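Local coordinates for protein probable polyketide synthase 1 (Dictyostelium discoideum, PDB 2H84) that probably serves as a hybrid type I/III polyketide synthase, its C-terminal type III domain extending and cyclising acyl chains to give acylpyrones in vitro, at residues G156-R165 against S356-G367; E294-K302 against G330-M341. All coordinates share one frame; numbering follows the deposited sequence.

Contact 1: residues G156-R165 against S356-G367; sequences GCLAGLSSLR and SLAFGPGLAFEG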
ATOM      1  N   GLY A 156      -1.206  -8.717   2.208  1.00  9.93           N
ATOM      2  CA  GLY A 156      -1.037 -10.152   2.301  1.00 11.11           C
ATOM      3  C   GLY A 156      -1.488 -10.962   1.109  1.00 11.44           C
ATOM      4  O   GLY A 156      -1.665 -10.431   0.016  1.00  9.75           O
ATOM      5  N   CYS A 157      -1.688 -12.256   1.340  1.00 13.27           N
ATOM      6  CA  CYS A 157      -2.092 -13.186   0.301  1.00 14.32           C
ATOM      7  C   CYS A 157      -3.338 -12.777  -0.452  1.00 14.79           C
ATOM      8  O   CYS A 157      -3.481 -13.119  -1.624  1.00 17.72           O
ATOM      9  CB  CYS A 157      -2.286 -14.585   0.891  1.00 15.48           C
ATOM     10  SG  CYS A 157      -0.832 -15.230   1.735  1.00 14.56           S
ATOM     11  N   LEU A 158      -4.238 -12.038   0.185  1.00 13.94           N
ATOM     12  CA  LEU A 158      -5.461 -11.646  -0.508  1.00 14.60           C
ATOM     13  C   LEU A 158      -5.300 -10.444  -1.446  1.00 15.46           C
ATOM     14  O   LEU A 158      -6.207 -10.121  -2.222  1.00 16.19           O
ATOM     15  CB  LEU A 158      -6.580 -11.390   0.506  1.00 13.67           C
ATOM     16  CG  LEU A 158      -6.395 -10.314   1.573  1.00 13.07           C
ATOM     17  CD1 LEU A 158      -6.531  -8.945   0.953  1.00 13.26           C
ATOM     18  CD2 LEU A 158      -7.459 -10.479   2.644  1.00 13.88           C
ATOM     19  N   ALA A 159      -4.141  -9.796  -1.385  1.00 14.77           N
ATOM     20  CA  ALA A 159      -3.880  -8.637  -2.229  1.00 15.13           C
ATOM     21  C   ALA A 159      -4.197  -8.924  -3.698  1.00 15.19           C
ATOM     22  O   ALA A 159      -4.388  -8.003  -4.490  1.00 15.47           O
ATOM     23  CB  ALA A 159      -2.439  -8.204  -2.085  1.00 14.88           C
ATOM     24  N   GLY A 160      -4.250 -10.196  -4.067  1.00 14.23           N
ATOM     25  CA  GLY A 160      -4.571 -10.516  -5.443  1.00 14.87           C
ATOM     26  C   GLY A 160      -5.902  -9.901  -5.847  1.00 15.41           C
ATOM     27  O   GLY A 160      -5.983  -9.124  -6.797  1.00 15.81           O
ATOM     28  N   LEU A 161      -6.953 -10.248  -5.117  1.00 14.78           N
ATOM     29  CA  LEU A 161      -8.271  -9.720  -5.403  1.00 14.21           C
ATOM     30  C   LEU A 161      -8.459  -8.287  -4.901  1.00 14.45           C
ATOM     31  O   LEU A 161      -9.337  -7.565  -5.384  1.00 14.13           O
ATOM     32  CB  LEU A 161      -9.335 -10.648  -4.812  1.00 13.88           C
ATOM     33  CG  LEU A 161      -9.824 -11.724  -5.785  1.00 12.92           C
ATOM     34  CD1 LEU A 161      -8.792 -11.988  -6.866  1.00  9.63           C
ATOM     35  CD2 LEU A 161     -10.146 -12.982  -5.003  1.00 14.01           C
ATOM     36  N   SER A 162      -7.638  -7.867  -3.943  1.00 14.05           N
ATOM     37  CA  SER A 162      -7.748  -6.508  -3.424  1.00 14.26           C
ATOM     38  C   SER A 162      -7.496  -5.524  -4.554  1.00 13.72           C
ATOM     39  O   SER A 162      -8.217  -4.538  -4.706  1.00 13.01           O
ATOM     40  CB  SER A 162      -6.744  -6.274  -2.298  1.00 13.72           C
ATOM     41  OG  SER A 162      -7.155  -6.955  -1.136  1.00 15.45           O
ATOM     42  N   SER A 163      -6.471  -5.809  -5.353  1.00 13.48           N
ATOM     43  CA  SER A 163      -6.129  -4.956  -6.480  1.00 13.10           C
ATOM     44  C   SER A 163      -7.207  -5.021  -7.562  1.00 12.31           C
ATOM     45  O   SER A 163      -7.646  -3.984  -8.054  1.00 10.66           O
ATOM     46  CB  SER A 163      -4.772  -5.351  -7.063  1.00 12.88           C
ATOM     47  OG  SER A 163      -4.741  -6.721  -7.413  1.00 13.84           O
ATOM     48  N   LEU A 164      -7.644  -6.233  -7.917  1.00 11.32           N
ATOM     49  CA  LEU A 164      -8.680  -6.384  -8.937  1.00  9.85           C
ATOM     50  C   LEU A 164      -9.855  -5.517  -8.520  1.00  9.54           C
ATOM     51  O   LEU A 164     -10.392  -4.733  -9.307  1.00  7.48           O
ATOM     52  CB  LEU A 164      -9.141  -7.836  -9.054  1.00  8.59           C
ATOM     53  CG  LEU A 164      -9.475  -8.297 -10.460  1.00  8.58           C
ATOM     54  CD1 LEU A 164     -10.209  -9.628 -10.405  1.00  8.14           C
ATOM     55  CD2 LEU A 164     -10.344  -7.276 -11.158  1.00 10.85           C
ATOM     56  N   ARG A 165     -10.245  -5.662  -7.262  1.00 10.20           N
ATOM     57  CA  ARG A 165     -11.357  -4.907  -6.700  1.00 11.37           C
ATOM     58  C   ARG A 165     -11.123  -3.405  -6.842  1.00 12.30           C
ATOM     59  O   ARG A 165     -11.945  -2.693  -7.433  1.00 14.03           O
ATOM     60  CB  ARG A 165     -11.552  -5.287  -5.221  1.00 10.11           C
ATOM     61  CG  ARG A 165     -12.685  -4.560  -4.524  1.00 11.08           C
ATOM     62  CD  ARG A 165     -13.088  -5.257  -3.232  1.00 12.36           C
ATOM     63  NE  ARG A 165     -11.951  -5.476  -2.336  1.00 13.40           N
ATOM     64  CZ  ARG A 165     -11.314  -4.518  -1.665  1.00 14.40           C
ATOM     65  NH1 ARG A 165     -11.689  -3.252  -1.763  1.00 13.35           N
ATOM     66  NH2 ARG A 165     -10.281  -4.830  -0.902  1.00 14.48           N
ATOM     67  N   SER A 356     -14.183 -16.088  -7.869  1.00 11.91           N
ATOM     68  CA  SER A 356     -12.805 -16.041  -7.409  1.00 10.70           C
ATOM     69  C   SER A 356     -12.759 -15.711  -5.926  1.00 11.32           C
ATOM     70  O   SER A 356     -13.426 -14.793  -5.442  1.00 11.27           O
ATOM     71  CB  SER A 356     -11.990 -15.019  -8.184  1.00  8.66           C
ATOM     72  OG  SER A 356     -10.623 -15.185  -7.875  1.00  5.91           O
ATOM     73  N   LEU A 357     -11.960 -16.476  -5.200  1.00 12.56           N
ATOM     74  CA  LEU A 357     -11.851 -16.281  -3.768  1.00 13.97           C
ATOM     75  C   LEU A 357     -10.390 -16.115  -3.352  1.00 14.42           C
ATOM     76  O   LEU A 357      -9.476 -16.607  -4.017  1.00 14.28           O
ATOM     77  CB  LEU A 357     -12.485 -17.470  -3.046  1.00 13.23           C
ATOM     78  CG  LEU A 357     -13.976 -17.670  -3.329  1.00 14.76           C
ATOM     79  CD1 LEU A 357     -14.441 -18.980  -2.706  1.00 16.71           C
ATOM     80  CD2 LEU A 357     -14.777 -16.503  -2.764  1.00 13.97           C
ATOM     81  N   ALA A 358     -10.185 -15.395  -2.258  1.00 13.52           N
ATOM     82  CA  ALA A 358      -8.863 -15.169  -1.722  1.00 12.68           C
ATOM     83  C   ALA A 358      -9.053 -14.791  -0.267  1.00 13.25           C
ATOM     84  O   ALA A 358     -10.056 -14.189   0.101  1.00 12.70           O
ATOM     85  CB  ALA A 358      -8.150 -14.063  -2.481  1.00 11.61           C
ATOM     86  N   PHE A 359      -8.073 -15.134   0.558  1.00 14.36           N
ATOM     87  CA  PHE A 359      -8.156 -14.843   1.987  1.00 16.38           C
ATOM     88  C   PHE A 359      -6.778 -14.514   2.468  1.00 16.02           C
ATOM     89  O   PHE A 359      -5.777 -15.009   1.929  1.00 15.07           O
ATOM     90  CB  PHE A 359      -8.673 -16.067   2.749  1.00 18.51           C
ATOM     91  CG  PHE A 359      -8.966 -17.243   1.866  1.00 20.48           C
ATOM     92  CD1 PHE A 359     -10.240 -17.382   1.274  1.00 20.94           C
ATOM     93  CD2 PHE A 359      -7.916 -18.078   1.431  1.00 22.31           C
ATOM     94  CE1 PHE A 359     -10.486 -18.393   0.350  1.00 22.66           C
ATOM     95  CE2 PHE A 359      -8.142 -19.085   0.510  1.00 23.44           C
ATOM     96  CZ  PHE A 359      -9.415 -19.226  -0.073  1.00 25.41           C
ATOM     97  N   GLY A 360      -6.722 -13.709   3.525  1.00 15.39           N
ATOM     98  CA  GLY A 360      -5.436 -13.335   4.088  1.00 15.15           C
ATOM     99  C   GLY A 360      -5.523 -12.739   5.462  1.00 15.41           C
ATOM    100  O   GLY A 360      -6.531 -12.853   6.140  1.00 15.73           O
ATOM    101  N   PRO A 361      -4.416 -12.138   5.909  1.00 15.63           N
ATOM    102  CA  PRO A 361      -4.350 -11.503   7.230  1.00 15.27           C
ATOM    103  C   PRO A 361      -5.595 -10.655   7.635  1.00 15.11           C
ATOM    104  O   PRO A 361      -6.098  -9.912   6.749  1.00 17.80           O
ATOM    105  CB  PRO A 361      -3.094 -10.686   7.103  1.00 15.15           C
ATOM    106  CG  PRO A 361      -2.162 -11.823   6.523  1.00 16.69           C
ATOM    107  CD  PRO A 361      -3.042 -12.518   5.459  1.00 15.98           C
ATOM    108  N   GLY A 362      -6.006 -10.745   8.881  1.00 14.37           N
ATOM    109  CA  GLY A 362      -7.075 -10.076   9.274  1.00 11.70           C
ATOM    110  C   GLY A 362      -7.876 -10.864  10.314  1.00 10.31           C
ATOM    111  O   GLY A 362      -7.939 -10.266  11.471  1.00 11.46           O
ATOM    112  N   LEU A 363      -8.572 -11.962  10.065  1.00  9.33           N
ATOM    113  CA  LEU A 363      -8.641 -12.447   8.797  1.00 10.49           C
ATOM    114  C   LEU A 363      -9.552 -11.717   7.810  1.00 10.50           C
ATOM    115  O   LEU A 363     -10.476 -10.929   8.174  1.00 13.15           O
ATOM    116  CB  LEU A 363      -9.073 -13.880   8.940  1.00 11.10           C
ATOM    117  CG  LEU A 363      -8.113 -14.750   9.744  1.00 11.41           C
ATOM    118  CD1 LEU A 363      -8.731 -15.988  10.401  1.00  9.70           C
ATOM    119  CD2 LEU A 363      -7.054 -15.160   8.752  1.00 10.61           C
ATOM    120  N   ALA A 364      -9.461 -12.034   6.524  1.00  9.44           N
ATOM    121  CA  ALA A 364     -10.325 -11.406   5.497  1.00  9.09           C
ATOM    122  C   ALA A 364     -10.530 -12.200   4.249  1.00  9.07           C
ATOM    123  O   ALA A 364      -9.645 -12.893   3.821  1.00  5.93           O
ATOM    124  CB  ALA A 364      -9.792  -9.974   5.216  1.00  9.31           C
ATOM    125  N   PHE A 365     -11.719 -12.079   3.679  1.00 10.79           N
ATOM    126  CA  PHE A 365     -11.997 -12.805   2.449  1.00 13.24           C
ATOM    127  C   PHE A 365     -12.116 -11.778   1.360  1.00 14.82           C
ATOM    128  O   PHE A 365     -12.561 -10.660   1.604  1.00 16.43           O
ATOM    129  CB  PHE A 365     -13.319 -13.588   2.517  1.00 14.39           C
ATOM    130  CG  PHE A 365     -13.334 -14.707   3.534  1.00 16.70           C
ATOM    131  CD1 PHE A 365     -14.511 -15.422   3.764  1.00 16.36           C
ATOM    132  CD2 PHE A 365     -12.189 -15.049   4.258  1.00 17.40           C
ATOM    133  CE1 PHE A 365     -14.554 -16.467   4.695  1.00 17.38           C
ATOM    134  CE2 PHE A 365     -12.219 -16.093   5.195  1.00 17.66           C
ATOM    135  CZ  PHE A 365     -13.408 -16.803   5.415  1.00 17.86           C
ATOM    136  N   GLU A 366     -11.671 -12.152   0.168  1.00 15.61           N
ATOM    137  CA  GLU A 366     -11.791 -11.305  -1.006  1.00 16.86           C
ATOM    138  C   GLU A 366     -12.526 -12.196  -1.990  1.00 17.85           C
ATOM    139  O   GLU A 366     -12.248 -13.383  -2.065  1.00 17.86           O
ATOM    140  CB  GLU A 366     -10.417 -10.924  -1.573  1.00 17.77           C
ATOM    141  CG  GLU A 366      -9.664  -9.832  -0.834  1.00 19.31           C
ATOM    142  CD  GLU A 366     -10.272  -8.442  -1.009  1.00 20.93           C
ATOM    143  OE1 GLU A 366     -11.025  -8.212  -1.984  1.00 21.29           O
ATOM    144  OE2 GLU A 366      -9.987  -7.569  -0.159  1.00 22.16           O
ATOM    145  N   GLY A 367     -13.477 -11.640  -2.723  1.00 19.38           N
ATOM    146  CA  GLY A 367     -14.193 -12.446  -3.687  1.00 20.59           C
ATOM    147  C   GLY A 367     -14.483 -11.617  -4.920  1.00 21.14           C
ATOM    148  O   GLY A 367     -14.399 -10.386  -4.898  1.00 21.88           O
TER
HETATM  149  O   HOH W   1     -11.946  -8.949  -6.717  1.00 13.63           O
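Glu366 keeps CG beside its backbone N and anti to its carbonyl carbon (chi1 -78°), and the bend at chi2 turns its carboxylate toward Arg165. The arginine starts with CG anti to its own N (chi1 180°) and bends at chi3, presenting its guanidinium side-on. The result is a two-pronged salt bridge with the two flat groups nearly coplanar. Arg165 NE lies 2.9 Å from Glu366 OE1, on the syn lone pair of that oxygen, and the bond is almost straight at 179°. Arg165 NH2 reaches Glu366 OE2 at 2.9 Å, again from the syn side but somewhat out of the carboxylate plane. Ser162 OG stands 3.1 Å from Glu366 OE2, a weak contact, and Leu158 O is also within reach of its one proton. The buried carboxylate is thus fixed in rotation by a different nitrogen on each oxygen. Its charge is probably balanced locally, while Arg165 has a second salt bridge, through NH1 to Glu148 of the second subunit. Apolar packing runs beside the ion pair. Leu158 crosses the glutamate chain at about a right angle, its CB 3.7 Å from Glu366 CG, and sends CD2 to Ala364 CB at 3.5 Å. One turn on, Leu161 lays CB alongside Glu366 CB, and its CD2 meets Ala358 CB at 3.4 Å. Cys157, the predicted active-site residue, touches the backbone near the end of strand 353-360 through CB, 3.7 Å from Phe359 O. Helix 159-171 therefore lies across one face of the antiparallel pair 353-360 and 364-372, as a buried central helix of the thiolase fold. Helix 335-345 touches Leu161 through Val337; strand 227-236 adjoins Glu366, and helix 261-280 packs against Leu357 and Phe359, whose CB atoms point away from helix 159-171.

Contact 2: residues E294-K302 against G330-M341; sequences EFLIHTGGK and GNMSSASVIFVM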
ATOM      1  N   GLU A 294     -17.135 -21.663 -12.374  1.00 23.83           N
ATOM      2  CA  GLU A 294     -15.759 -22.136 -12.380  1.00 20.66           C
ATOM      3  C   GLU A 294     -15.148 -21.475 -11.159  1.00 19.03           C
ATOM      4  O   GLU A 294     -15.403 -20.304 -10.895  1.00 18.74           O
ATOM      5  CB  GLU A 294     -15.026 -21.659 -13.639  1.00 21.37           C
ATOM      6  CG  GLU A 294     -13.553 -22.054 -13.708  1.00 21.40           C
ATOM      7  CD  GLU A 294     -13.353 -23.508 -14.099  1.00 23.46           C
ATOM      8  OE1 GLU A 294     -12.286 -24.087 -13.774  1.00 23.30           O
ATOM      9  OE2 GLU A 294     -14.265 -24.070 -14.746  1.00 24.55           O
ATOM     10  N   PHE A 295     -14.352 -22.216 -10.405  1.00 18.20           N
ATOM     11  CA  PHE A 295     -13.729 -21.652  -9.215  1.00 16.80           C
ATOM     12  C   PHE A 295     -12.251 -21.345  -9.368  1.00 16.16           C
ATOM     13  O   PHE A 295     -11.418 -22.249  -9.510  1.00 14.73           O
ATOM     14  CB  PHE A 295     -13.960 -22.567  -8.016  1.00 15.68           C
ATOM     15  CG  PHE A 295     -15.269 -22.323  -7.327  1.00 16.12           C
ATOM     16  CD1 PHE A 295     -15.313 -21.660  -6.108  1.00 15.32           C
ATOM     17  CD2 PHE A 295     -16.466 -22.682  -7.933  1.00 15.94           C
ATOM     18  CE1 PHE A 295     -16.528 -21.367  -5.498  1.00 15.08           C
ATOM     19  CE2 PHE A 295     -17.685 -22.392  -7.328  1.00 15.65           C
ATOM     20  CZ  PHE A 295     -17.712 -21.727  -6.115  1.00 15.15           C
ATOM     21  N   LEU A 296     -11.949 -20.045  -9.341  1.00 15.92           N
ATOM     22  CA  LEU A 296     -10.586 -19.525  -9.471  1.00 14.58           C
ATOM     23  C   LEU A 296     -10.177 -19.069  -8.079  1.00 14.27           C
ATOM     24  O   LEU A 296     -10.301 -17.896  -7.724  1.00 15.21           O
ATOM     25  CB  LEU A 296     -10.569 -18.358 -10.461  1.00 13.12           C
ATOM     26  CG  LEU A 296     -11.293 -18.684 -11.773  1.00 12.53           C
ATOM     27  CD1 LEU A 296     -11.221 -17.498 -12.715  1.00 12.35           C
ATOM     28  CD2 LEU A 296     -10.682 -19.934 -12.408  1.00 10.72           C
ATOM     29  N   ILE A 297      -9.694 -20.024  -7.295  1.00 13.02           N
ATOM     30  CA  ILE A 297      -9.295 -19.780  -5.923  1.00 11.70           C
ATOM     31  C   ILE A 297      -7.804 -19.590  -5.726  1.00 11.10           C
ATOM     32  O   ILE A 297      -6.986 -20.268  -6.347  1.00 11.01           O
ATOM     33  CB  ILE A 297      -9.739 -20.948  -5.022  1.00 13.11           C
ATOM     34  CG1 ILE A 297     -11.219 -21.259  -5.264  1.00 12.83           C
ATOM     35  CG2 ILE A 297      -9.491 -20.600  -3.550  1.00 12.96           C
ATOM     36  CD1 ILE A 297     -11.728 -22.457  -4.482  1.00 11.91           C
ATOM     37  N   HIS A 298      -7.469 -18.651  -4.847  1.00 11.72           N
ATOM     38  CA  HIS A 298      -6.088 -18.366  -4.482  1.00 11.53           C
ATOM     39  C   HIS A 298      -5.503 -19.681  -3.974  1.00 12.04           C
ATOM     40  O   HIS A 298      -6.020 -20.268  -3.025  1.00 13.17           O
ATOM     41  CB  HIS A 298      -6.061 -17.316  -3.367  1.00 11.06           C
ATOM     42  CG  HIS A 298      -4.810 -17.340  -2.549  1.00 10.22           C
ATOM     43  ND1 HIS A 298      -3.570 -17.084  -3.087  1.00 10.92           N
ATOM     44  CD2 HIS A 298      -4.608 -17.614  -1.238  1.00 10.26           C
ATOM     45  CE1 HIS A 298      -2.655 -17.201  -2.143  1.00 12.85           C
ATOM     46  NE2 HIS A 298      -3.258 -17.522  -1.011  1.00 11.55           N
ATOM     47  N   THR A 299      -4.442 -20.151  -4.612  1.00 11.95           N
ATOM     48  CA  THR A 299      -3.822 -21.408  -4.217  1.00 13.24           C
ATOM     49  C   THR A 299      -3.040 -21.347  -2.900  1.00 14.80           C
ATOM     50  O   THR A 299      -1.819 -21.526  -2.875  1.00 16.14           O
ATOM     51  CB  THR A 299      -2.880 -21.913  -5.316  1.00 12.10           C
ATOM     52  OG1 THR A 299      -1.885 -20.925  -5.597  1.00 12.29           O
ATOM     53  CG2 THR A 299      -3.659 -22.155  -6.575  1.00 12.82           C
ATOM     54  N   GLY A 300      -3.750 -21.115  -1.801  1.00 15.16           N
ATOM     55  CA  GLY A 300      -3.101 -21.015  -0.503  1.00 17.22           C
ATOM     56  C   GLY A 300      -2.519 -22.293   0.083  1.00 19.61           C
ATOM     57  O   GLY A 300      -1.478 -22.254   0.757  1.00 20.56           O
ATOM     58  N   GLY A 301      -3.197 -23.416  -0.151  1.00 20.83           N
ATOM     59  CA  GLY A 301      -2.737 -24.693   0.371  1.00 21.92           C
ATOM     60  C   GLY A 301      -3.768 -25.770   0.116  1.00 22.70           C
ATOM     61  O   GLY A 301      -4.910 -25.439  -0.169  1.00 22.54           O
ATOM     62  N   LYS A 302      -3.382 -27.044   0.202  1.00 23.38           N
ATOM     63  CA  LYS A 302      -4.315 -28.141  -0.048  1.00 24.07           C
ATOM     64  C   LYS A 302      -5.480 -28.229   0.946  1.00 24.67           C
ATOM     65  O   LYS A 302      -6.629 -28.438   0.546  1.00 23.53           O
ATOM     66  CB  LYS A 302      -3.564 -29.478  -0.092  1.00 24.69           C
ATOM     67  CG  LYS A 302      -2.601 -29.722   1.058  1.00 26.31           C
ATOM     68  CD  LYS A 302      -3.161 -30.693   2.086  1.00 26.86           C
ATOM     69  CE  LYS A 302      -2.161 -30.918   3.223  1.00 27.12           C
ATOM     70  NZ  LYS A 302      -1.806 -29.660   3.968  1.00 27.44           N
ATOM     71  N   GLY A 330       2.459 -23.666  -6.268  1.00 17.99           N
ATOM     72  CA  GLY A 330       2.262 -23.567  -4.837  1.00 16.64           C
ATOM     73  C   GLY A 330       1.572 -22.260  -4.487  1.00 15.41           C
ATOM     74  O   GLY A 330       0.736 -21.764  -5.247  1.00 14.60           O
ATOM     75  N   ASN A 331       1.926 -21.691  -3.340  1.00 14.14           N
ATOM     76  CA  ASN A 331       1.327 -20.436  -2.902  1.00 13.35           C
ATOM     77  C   ASN A 331       2.282 -19.256  -3.114  1.00 12.55           C
ATOM     78  O   ASN A 331       3.264 -19.129  -2.409  1.00 12.48           O
ATOM     79  CB  ASN A 331       0.953 -20.528  -1.428  1.00 13.66           C
ATOM     80  CG  ASN A 331       0.288 -19.274  -0.932  1.00 15.48           C
ATOM     81  OD1 ASN A 331      -0.021 -19.148   0.247  1.00 18.60           O
ATOM     82  ND2 ASN A 331       0.060 -18.328  -1.836  1.00 15.45           N
ATOM     83  N   MET A 332       1.980 -18.394  -4.080  1.00 12.53           N
ATOM     84  CA  MET A 332       2.820 -17.241  -4.377  1.00 12.43           C
ATOM     85  C   MET A 332       2.172 -15.970  -3.849  1.00 12.37           C
ATOM     86  O   MET A 332       2.271 -14.900  -4.466  1.00 11.36           O
ATOM     87  CB  MET A 332       3.036 -17.108  -5.878  1.00 13.24           C
ATOM     88  CG  MET A 332       3.651 -18.316  -6.540  1.00 15.59           C
ATOM     89  SD  MET A 332       3.186 -18.300  -8.279  1.00 21.58           S
ATOM     90  CE  MET A 332       4.515 -18.299  -9.080  1.00 19.04           C
ATOM     91  N   SER A 333       1.482 -16.106  -2.718  1.00 12.25           N
ATOM     92  CA  SER A 333       0.794 -14.987  -2.076  1.00 12.42           C
ATOM     93  C   SER A 333      -0.128 -14.301  -3.094  1.00 14.24           C
ATOM     94  O   SER A 333      -0.745 -14.948  -3.957  1.00 15.71           O
ATOM     95  CB  SER A 333       1.811 -13.971  -1.535  1.00 11.88           C
ATOM     96  OG  SER A 333       1.332 -13.244  -0.412  1.00  8.80           O
ATOM     97  N   SER A 334      -0.203 -12.976  -3.008  1.00 14.48           N
ATOM     98  CA  SER A 334      -1.060 -12.191  -3.894  1.00 14.11           C
ATOM     99  C   SER A 334      -1.141 -12.623  -5.358  1.00 14.78           C
ATOM    100  O   SER A 334      -2.227 -12.641  -5.944  1.00 16.21           O
ATOM    101  CB  SER A 334      -0.675 -10.712  -3.833  1.00 12.34           C
ATOM    102  OG  SER A 334       0.688 -10.523  -4.138  1.00 13.01           O
ATOM    103  N   ALA A 335      -0.014 -12.970  -5.966  1.00 14.80           N
ATOM    104  CA  ALA A 335      -0.010 -13.356  -7.387  1.00 14.74           C
ATOM    105  C   ALA A 335      -0.743 -14.639  -7.757  1.00 15.14           C
ATOM    106  O   ALA A 335      -1.354 -14.711  -8.825  1.00 14.67           O
ATOM    107  CB  ALA A 335       1.425 -13.434  -7.890  1.00 14.20           C
ATOM    108  N   SER A 336      -0.670 -15.643  -6.884  1.00 16.38           N
ATOM    109  CA  SER A 336      -1.311 -16.944  -7.098  1.00 17.64           C
ATOM    110  C   SER A 336      -2.702 -16.897  -7.749  1.00 18.25           C
ATOM    111  O   SER A 336      -3.038 -17.760  -8.567  1.00 18.21           O
ATOM    112  CB  SER A 336      -1.397 -17.670  -5.758  1.00 17.87           C
ATOM    113  OG  SER A 336      -0.146 -17.656  -5.103  1.00 19.80           O
ATOM    114  N   VAL A 337      -3.499 -15.905  -7.366  1.00 18.52           N
ATOM    115  CA  VAL A 337      -4.848 -15.716  -7.899  1.00 18.57           C
ATOM    116  C   VAL A 337      -4.785 -15.425  -9.381  1.00 17.79           C
ATOM    117  O   VAL A 337      -5.358 -16.122 -10.191  1.00 18.76           O
ATOM    118  CB  VAL A 337      -5.520 -14.498  -7.260  1.00 20.99           C
ATOM    119  CG1 VAL A 337      -7.006 -14.735  -7.163  1.00 20.88           C
ATOM    120  CG2 VAL A 337      -4.849 -14.140  -5.912  1.00 23.52           C
ATOM    121  N   ILE A 338      -4.077 -14.349  -9.699  1.00 15.27           N
ATOM    122  CA  ILE A 338      -3.882 -13.916 -11.076  1.00 12.85           C
ATOM    123  C   ILE A 338      -3.312 -15.058 -11.919  1.00 12.37           C
ATOM    124  O   ILE A 338      -3.760 -15.276 -13.038  1.00 11.82           O
ATOM    125  CB  ILE A 338      -2.959 -12.704 -11.127  1.00 11.64           C
ATOM    126  CG1 ILE A 338      -3.456 -11.644 -10.133  1.00  9.33           C
ATOM    127  CG2 ILE A 338      -2.879 -12.152 -12.531  1.00  8.92           C
ATOM    128  CD1 ILE A 338      -4.862 -11.153 -10.379  1.00  8.08           C
ATOM    129  N   PHE A 339      -2.325 -15.782 -11.393  1.00 12.72           N
ATOM    130  CA  PHE A 339      -1.735 -16.903 -12.127  1.00 13.76           C
ATOM    131  C   PHE A 339      -2.829 -17.867 -12.582  1.00 14.95           C
ATOM    132  O   PHE A 339      -2.831 -18.328 -13.733  1.00 14.01           O
ATOM    133  CB  PHE A 339      -0.739 -17.664 -11.254  1.00 13.41           C
ATOM    134  CG  PHE A 339       0.694 -17.286 -11.480  1.00 13.56           C
ATOM    135  CD1 PHE A 339       1.170 -16.029 -11.108  1.00 12.59           C
ATOM    136  CD2 PHE A 339       1.584 -18.203 -12.044  1.00 13.48           C
ATOM    137  CE1 PHE A 339       2.519 -15.690 -11.284  1.00 12.18           C
ATOM    138  CE2 PHE A 339       2.936 -17.875 -12.227  1.00 13.96           C
ATOM    139  CZ  PHE A 339       3.404 -16.614 -11.847  1.00 12.77           C
ATOM    140  N   VAL A 340      -3.752 -18.172 -11.670  1.00 15.43           N
ATOM    141  CA  VAL A 340      -4.862 -19.066 -11.970  1.00 15.74           C
ATOM    142  C   VAL A 340      -5.746 -18.467 -13.065  1.00 15.81           C
ATOM    143  O   VAL A 340      -6.100 -19.155 -14.019  1.00 16.27           O
ATOM    144  CB  VAL A 340      -5.726 -19.340 -10.724  1.00 15.77           C
ATOM    145  CG1 VAL A 340      -6.959 -20.132 -11.117  1.00 14.32           C
ATOM    146  CG2 VAL A 340      -4.921 -20.108  -9.691  1.00 15.83           C
ATOM    147  N   MET A 341      -6.104 -17.193 -12.932  1.00 15.81           N
ATOM    148  CA  MET A 341      -6.926 -16.540 -13.948  1.00 17.00           C
ATOM    149  C   MET A 341      -6.275 -16.653 -15.329  1.00 18.71           C
ATOM    150  O   MET A 341      -6.957 -16.912 -16.318  1.00 20.04           O
ATOM    151  CB  MET A 341      -7.152 -15.066 -13.597  1.00 14.94           C
ATOM    152  CG  MET A 341      -8.098 -14.865 -12.434  1.00 13.88           C
ATOM    153  SD  MET A 341      -8.227 -13.156 -11.931  1.00 12.68           S
ATOM    154  CE  MET A 341      -9.540 -12.604 -12.874  1.00 11.41           C
TER
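His298 and Asn331 probably correspond to the histidine and asparagine of the Cys-His-Asn triad, as in chalcone synthases, and here they meet beside Cys157, the predicted active-site residue. His298 carries CG anti to its backbone N (chi1 157°), which swings the imidazole from the loop after strand 294-297 toward the turn that precedes helix 335-345. The Asn331 amide comes to the edge of the ring, the two planes 70° apart. Also at the edge is Ser336, with CB 3.5 Å from His298 ND1, while Gly300 N sits 3.6 Å above one face of the His298 ring, offset toward its rim. An alanine here would remove the imidazole and is likely to leave Cys157 and the Asn331 amide without the ring between them. Two bonds steady the surrounding loops. Thr299 OG1, placed between its backbone N and carbonyl carbon (chi1 58°), donates to Gly330 O at 2.8 Å, tilted from the carbonyl plane, and so ties the histidine loop to the residue before Asn331. Ser336 OG donates to Ser333 O at 3.0 Å, bracing the turn from within. Farther from the site the contact is apolar: Leu296 CD2 meets Val340 CG1 at 3.9 Å, Leu296 CD1 approaches Met341 CG at 4.1 Å, and Thr299 CG2 slides past Val340 CG2 at 3.9 Å. Val340 also touches Val325 of helix 320-329. Strand, histidine loop and asparagine turn leading into a buried helix are the C-terminal half of a thiolase-fold condensing enzyme's active site.

Both contacts are buried and meet at what is probably the catalytic centre. Contact 1 sets helix 159-171, from the N-terminal family region, on strands of the C-terminal region; contact 2 stays within the C-terminal region. Strands 353-360 and 294-297 are sheet neighbours, joined by probable hydrogen bonds, Leu357 O to His298 N (3.0 Å) and Ser356 OG to Leu296 O (2.7 Å), while Leu161 and Val337 pack the two central helices together. The chemistry differs with place: contact 1 lies near the dimer interface and buries an ion pair, whereas contact 2, untouched by the other subunit, places the histidine and asparagine side chains at the site, with aliphatic packing beyond.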